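Local coordinates for Alpha/beta hydrolase family protein (Bacillus anthracis, PDB 3OOS) that is probably a hydrolase of the alpha/beta hydrolase fold, its substrate not established, at residues Y72-T77 with N198-F203; I78-E82 with V107-A112. All blocks are in the same frame, centred on the assembly; numbering follows the deposited sequence.

Contact 1. Residues Y72-T77 with N198-F203; sequences YSMTET and NRLNYF
Y72 and Y202 meet where the start of helix 74-87 lies against helix 197-207. In this alpha/beta hydrolase fold, helix 197-207 belongs to the insertion between strands 116-122 and 224-229, the usual place of a cap. Y202 has CG anti to its backbone nitrogen (chi1 -174°), which sets its ring face against Y72 CB in a CH-pi contact, 4.0 Å from that carbon to the centroid of the Y202 ring. At the far end of the Y202 side chain, its OH lies 3.5 Å from S73 CB.

The Y72 ring lies against N198 and R199, near the start of helix 197-207. The backbone O of N198 lies over one face, toward the rim. Y72 OH ends 3.4 Å from N198 CB. On another side, R199 NH1 comes to the edge of the ring, 3.6 Å from Y72 CD1. The ring and guanidinium planes are perpendicular (90°).

R199 bends at chi3 to carry its guanidinium to the helix start. There NH2 donates to T77 OG1 at 3.3 Å (156°), with the acceptor in the guanidinium plane. A water also lies in that plane, accepting from NH1 and donating to T77 OG1. R199 NE donates to the backbone O of L31 and NH1 to that of K58. The buried guanidinium is thus held in several directions, which should fix its rotation. S73 is the N-cap of helix 74-87, and its OG accepts from E76 N at 3.1 Å. T77 OG1 donates to S73 O at 2.7 Å, from above the carbonyl plane. The same S73 O also accepts from T77 N at 2.9 Å.

Contact 2. Residues I78-E82 with V107-A112; sequences IKDLE and VYATEA
Y108 has its CG roughly anti to the backbone nitrogen (chi1 -151°), which sends its ring across toward helix 74-87. I78 CG2 lies over the Y108 ring face, 4.2 Å from the centroid of the Y108 ring, a CH-pi contact. CD1 of I78 reaches the base of the same side chain, 3.6 Å from Y108 CB. I78 is a knob in the hole formed by V107, Y108, E111 and A112. L81 CD1 adds an oblique contact, 3.8 Å from Y108 CE2.

E82 bends at chi2 (-72°) and brings its carboxylate to the ring edge, the two planes steeply inclined. Y108 OH donates to E82 OE2 at 2.6 Å, and OE2 accepts on its anti lone pair, away from OE1. R85 forms a salt bridge to the same oxygen, while S115 OG bonds OE1. W93 NE1 bonds the Y108 hydroxyl, so both polar ends have further partners.

The axes of these helix segments cross at -76° and approach to 10.8 Å. This is steep packing of two neighbouring helices on the central sheet of the alpha/beta hydrolase fold.

How the contacts relate
Both contacts use helix 74-87: contact 1 its N-terminal start, contact 2 the next turn. They touch through M74 on V107 and T75 on E111. Contact 1 is the more buried and reaches across 120 residues to the cap-like insertion. Contact 2 is partly buried, nested within that loop, and joins helices of the sheet-bearing core. Their chemistry differs accordingly. In contact 1 an arginine, a bound water and helix-start hydroxyls work beside a tyrosine pair. Contact 2 is mainly aliphatic and aromatic packing, with one tyrosine–carboxylate bond. M74 lies near the probable nucleophile elbow, at the head of helix 100-112.

Contact 1. Residues Y72-T77 with N198-F203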
loop_
_atom_site.group_PDB
_atom_site.type_symbol
_atom_site.label_atom_id
_atom_site.label_comp_id
_atom_site.label_asym_id
_atom_site.label_seq_id
_atom_site.Cartn_x
_atom_site.Cartn_y
_atom_site.Cartn_z
ATOM N N TYR A 72 -13.272 -1.998 9.269
ATOM C CA TYR A 72 -12.078 -1.366 8.699
ATOM C C TYR A 72 -10.770 -2.047 9.103
ATOM O O TYR A 72 -9.714 -1.734 8.547
ATOM C CB TYR A 72 -11.989 0.112 9.101
ATOM C CG TYR A 72 -13.113 0.985 8.594
ATOM C CD1 TYR A 72 -13.472 0.990 7.241
ATOM C CD2 TYR A 72 -13.803 1.829 9.463
ATOM C CE1 TYR A 72 -14.505 1.804 6.774
ATOM C CE2 TYR A 72 -14.834 2.644 9.008
ATOM C CZ TYR A 72 -15.178 2.627 7.664
ATOM O OH TYR A 72 -16.198 3.437 7.211
ATOM N N SER A 73 -10.828 -2.955 10.074
ATOM C CA SER A 73 -9.604 -3.560 10.610
ATOM C C SER A 73 -8.862 -4.361 9.545
ATOM O O SER A 73 -9.463 -4.805 8.563
ATOM C CB SER A 73 -9.913 -4.445 11.818
ATOM O OG SER A 73 -10.496 -5.670 11.411
HETATM N N MSE A 74 -7.559 -4.545 9.742
HETATM C CA MSE A 74 -6.764 -5.331 8.806
HETATM C C MSE A 74 -7.230 -6.785 8.753
HETATM O O MSE A 74 -7.288 -7.381 7.683
HETATM C CB MSE A 74 -5.274 -5.229 9.131
HETATM C CG MSE A 74 -4.674 -3.898 8.711
HETATM SE SE MSE A 74 -2.742 -3.930 8.537
HETATM C CE MSE A 74 -2.247 -3.098 10.220
ATOM N N THR A 75 -7.584 -7.345 9.905
ATOM C CA THR A 75 -8.103 -8.709 9.939
ATOM C C THR A 75 -9.348 -8.850 9.067
ATOM O O THR A 75 -9.448 -9.771 8.252
ATOM C CB THR A 75 -8.441 -9.158 11.373
ATOM O OG1 THR A 75 -7.248 -9.182 12.163
ATOM C CG2 THR A 75 -9.060 -10.546 11.354
ATOM N N GLU A 76 -10.293 -7.930 9.245
ATOM C CA GLU A 76 -11.572 -7.953 8.523
ATOM C C GLU A 76 -11.356 -7.663 7.038
ATOM O O GLU A 76 -12.044 -8.221 6.179
ATOM C CB GLU A 76 -12.579 -6.971 9.132
ATOM C CG GLU A 76 -13.130 -7.422 10.493
ATOM C CD GLU A 76 -13.895 -8.737 10.423
ATOM O OE1 GLU A 76 -14.875 -8.815 9.657
ATOM O OE2 GLU A 76 -13.519 -9.692 11.139
ATOM N N THR A 77 -10.380 -6.803 6.749
ATOM C CA THR A 77 -9.963 -6.518 5.374
ATOM C C THR A 77 -9.506 -7.799 4.664
ATOM O O THR A 77 -9.903 -8.064 3.521
ATOM C CB THR A 77 -8.840 -5.454 5.338
ATOM O OG1 THR A 77 -9.304 -4.243 5.951
ATOM C CG2 THR A 77 -8.399 -5.166 3.907
ATOM N N ASN A 198 -12.355 7.791 6.761
ATOM C CA ASN A 198 -12.867 6.774 7.681
ATOM C C ASN A 198 -11.819 5.712 7.977
ATOM O O ASN A 198 -11.655 5.283 9.118
ATOM C CB ASN A 198 -14.122 6.096 7.109
ATOM C CG ASN A 198 -15.384 6.930 7.281
ATOM O OD1 ASN A 198 -16.319 6.819 6.482
ATOM N ND2 ASN A 198 -15.423 7.756 8.322
ATOM N N ARG A 199 -11.104 5.305 6.932
ATOM C CA ARG A 199 -10.147 4.213 7.025
ATOM C C ARG A 199 -8.815 4.674 7.629
ATOM O O ARG A 199 -8.197 3.943 8.407
ATOM C CB ARG A 199 -9.946 3.568 5.652
ATOM C CG ARG A 199 -11.211 2.924 5.064
ATOM C CD ARG A 199 -10.866 2.018 3.879
ATOM N NE ARG A 199 -9.942 0.973 4.313
ATOM C CZ ARG A 199 -10.301 -0.245 4.707
ATOM N NH1 ARG A 199 -11.577 -0.621 4.678
ATOM N NH2 ARG A 199 -9.370 -1.093 5.122
ATOM N N LEU A 200 -8.388 5.884 7.276
ATOM C CA LEU A 200 -7.179 6.474 7.853
ATOM C C LEU A 200 -7.351 6.695 9.352
ATOM O O LEU A 200 -6.462 6.354 10.141
ATOM C CB LEU A 200 -6.820 7.793 7.159
ATOM C CG LEU A 200 -5.656 8.584 7.772
ATOM C CD1 LEU A 200 -4.331 7.820 7.656
ATOM C CD2 LEU A 200 -5.542 9.961 7.128
ATOM N N ASN A 201 -8.495 7.261 9.736
ATOM C CA ASN A 201 -8.809 7.462 11.149
ATOM C C ASN A 201 -8.765 6.159 11.926
ATOM O O ASN A 201 -8.187 6.102 13.007
ATOM C CB ASN A 201 -10.175 8.126 11.319
ATOM C CG ASN A 201 -10.159 9.589 10.945
ATOM O OD1 ASN A 201 -9.098 10.209 10.846
ATOM N ND2 ASN A 201 -11.342 10.155 10.736
ATOM N N TYR A 202 -9.357 5.108 11.367
ATOM C CA TYR A 202 -9.344 3.814 12.030
ATOM C C TYR A 202 -7.918 3.291 12.207
ATOM O O TYR A 202 -7.567 2.786 13.279
ATOM C CB TYR A 202 -10.210 2.784 11.299
ATOM C CG TYR A 202 -10.307 1.495 12.072
ATOM C CD1 TYR A 202 -11.295 1.311 13.040
ATOM C CD2 TYR A 202 -9.384 0.472 11.869
ATOM C CE1 TYR A 202 -11.373 0.127 13.769
ATOM C CE2 TYR A 202 -9.446 -0.703 12.597
ATOM C CZ TYR A 202 -10.443 -0.874 13.535
ATOM O OH TYR A 202 -10.500 -2.048 14.247
ATOM N N PHE A 203 -7.098 3.416 11.167
ATOM C CA PHE A 203 -5.713 2.982 11.273
ATOM C C PHE A 203 -4.977 3.733 12.379
ATOM O O PHE A 203 -4.332 3.118 13.226
ATOM C CB PHE A 203 -4.951 3.124 9.952
ATOM C CG PHE A 203 -3.482 2.837 10.087
ATOM C CD1 PHE A 203 -3.037 1.537 10.311
ATOM C CD2 PHE A 203 -2.546 3.868 10.036
ATOM C CE1 PHE A 203 -1.681 1.259 10.457
ATOM C CE2 PHE A 203 -1.189 3.602 10.183
ATOM C CZ PHE A 203 -0.755 2.293 10.393
HETATM O O HOH W 1 -8.058 1.059 7.959
HETATM O O HOH W 2 -11.799 -3.321 5.623
#

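Contact 2. Residues I78-E82 with V107-A112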
loop_
_atom_site.group_PDB
_atom_site.type_symbol
_atom_site.label_atom_id
_atom_site.label_comp_id
_atom_site.label_asym_id
_atom_site.label_seq_id
_atom_site.Cartn_x
_atom_site.Cartn_y
_atom_site.Cartn_z
ATOM N N ILE A 78 -8.681 -8.595 5.342
ATOM C CA ILE A 78 -8.208 -9.861 4.769
ATOM C C ILE A 78 -9.372 -10.809 4.462
ATOM O O ILE A 78 -9.394 -11.449 3.406
ATOM C CB ILE A 78 -7.120 -10.545 5.649
ATOM C CG1 ILE A 78 -5.892 -9.638 5.797
ATOM C CG2 ILE A 78 -6.694 -11.899 5.055
ATOM C CD1 ILE A 78 -5.400 -8.999 4.505
ATOM N N LYS A 79 -10.339 -10.879 5.374
ATOM C CA LYS A 79 -11.543 -11.684 5.164
ATOM C C LYS A 79 -12.319 -11.219 3.926
ATOM O O LYS A 79 -12.834 -12.043 3.167
ATOM C CB LYS A 79 -12.429 -11.657 6.408
ATOM C CG LYS A 79 -11.760 -12.231 7.646
ATOM C CD LYS A 79 -12.661 -12.103 8.861
ATOM C CE LYS A 79 -12.035 -12.765 10.076
ATOM N NZ LYS A 79 -11.881 -14.231 9.870
ATOM N N ASP A 80 -12.383 -9.902 3.725
ATOM C CA ASP A 80 -13.012 -9.314 2.532
ATOM C C ASP A 80 -12.260 -9.702 1.259
ATOM O O ASP A 80 -12.873 -10.120 0.274
ATOM C CB ASP A 80 -13.087 -7.786 2.644
ATOM C CG ASP A 80 -14.155 -7.312 3.619
ATOM O OD1 ASP A 80 -14.937 -8.142 4.132
ATOM O OD2 ASP A 80 -14.214 -6.088 3.864
ATOM N N LEU A 81 -10.934 -9.573 1.285
ATOM C CA LEU A 81 -10.110 -9.945 0.133
ATOM C C LEU A 81 -10.221 -11.438 -0.183
ATOM O O LEU A 81 -10.245 -11.834 -1.349
ATOM C CB LEU A 81 -8.646 -9.538 0.339
ATOM C CG LEU A 81 -8.383 -8.025 0.379
ATOM C CD1 LEU A 81 -6.933 -7.740 0.749
ATOM C CD2 LEU A 81 -8.756 -7.345 -0.945
ATOM N N GLU A 82 -10.293 -12.253 0.865
ATOM C CA GLU A 82 -10.470 -13.691 0.701
ATOM C C GLU A 82 -11.819 -14.028 0.061
ATOM O O GLU A 82 -11.905 -14.923 -0.787
ATOM C CB GLU A 82 -10.290 -14.402 2.044
ATOM C CG GLU A 82 -8.830 -14.560 2.438
ATOM C CD GLU A 82 -8.116 -15.602 1.597
ATOM O OE1 GLU A 82 -8.185 -16.798 1.954
ATOM O OE2 GLU A 82 -7.494 -15.224 0.577
ATOM N N VAL A 107 -0.007 -8.718 7.056
ATOM C CA VAL A 107 -1.152 -9.303 7.755
ATOM C C VAL A 107 -1.860 -10.357 6.890
ATOM O O VAL A 107 -2.289 -11.382 7.406
ATOM C CB VAL A 107 -2.121 -8.216 8.293
ATOM C CG1 VAL A 107 -3.341 -8.846 8.967
ATOM C CG2 VAL A 107 -1.385 -7.318 9.287
ATOM N N TYR A 108 -1.955 -10.131 5.578
ATOM C CA TYR A 108 -2.490 -11.168 4.683
ATOM C C TYR A 108 -1.681 -12.460 4.844
ATOM O O TYR A 108 -2.248 -13.555 4.976
ATOM C CB TYR A 108 -2.479 -10.705 3.218
ATOM C CG TYR A 108 -3.568 -11.301 2.330
ATOM C CD1 TYR A 108 -4.040 -12.607 2.519
ATOM C CD2 TYR A 108 -4.110 -10.555 1.284
ATOM C CE1 TYR A 108 -5.037 -13.145 1.693
ATOM C CE2 TYR A 108 -5.097 -11.081 0.453
ATOM C CZ TYR A 108 -5.557 -12.369 0.660
ATOM O OH TYR A 108 -6.539 -12.870 -0.172
ATOM N N ALA A 109 -0.356 -12.322 4.862
ATOM C CA ALA A 109 0.531 -13.474 5.015
ATOM C C ALA A 109 0.361 -14.165 6.372
ATOM O O ALA A 109 0.303 -15.393 6.447
ATOM C CB ALA A 109 1.977 -13.062 4.789
ATOM N N THR A 110 0.260 -13.391 7.446
ATOM C CA THR A 110 0.166 -14.002 8.774
ATOM C C THR A 110 -1.199 -14.657 9.038
ATOM O O THR A 110 -1.285 -15.648 9.765
ATOM C CB THR A 110 0.531 -13.022 9.909
ATOM O OG1 THR A 110 -0.371 -11.910 9.899
ATOM C CG2 THR A 110 1.974 -12.524 9.752
ATOM N N GLU A 111 -2.254 -14.102 8.450
ATOM C CA GLU A 111 -3.597 -14.649 8.636
ATOM C C GLU A 111 -3.886 -15.789 7.667
ATOM O O GLU A 111 -4.458 -16.811 8.056
ATOM C CB GLU A 111 -4.659 -13.557 8.468
ATOM C CG GLU A 111 -4.667 -12.512 9.571
ATOM C CD GLU A 111 -5.482 -12.934 10.781
ATOM O OE1 GLU A 111 -6.681 -13.246 10.620
ATOM O OE2 GLU A 111 -4.923 -12.935 11.898
ATOM N N ALA A 112 -3.487 -15.613 6.408
ATOM C CA ALA A 112 -3.946 -16.490 5.324
ATOM C C ALA A 112 -2.912 -16.779 4.239
ATOM O O ALA A 112 -3.236 -16.750 3.050
ATOM C CB ALA A 112 -5.226 -15.902 4.693
#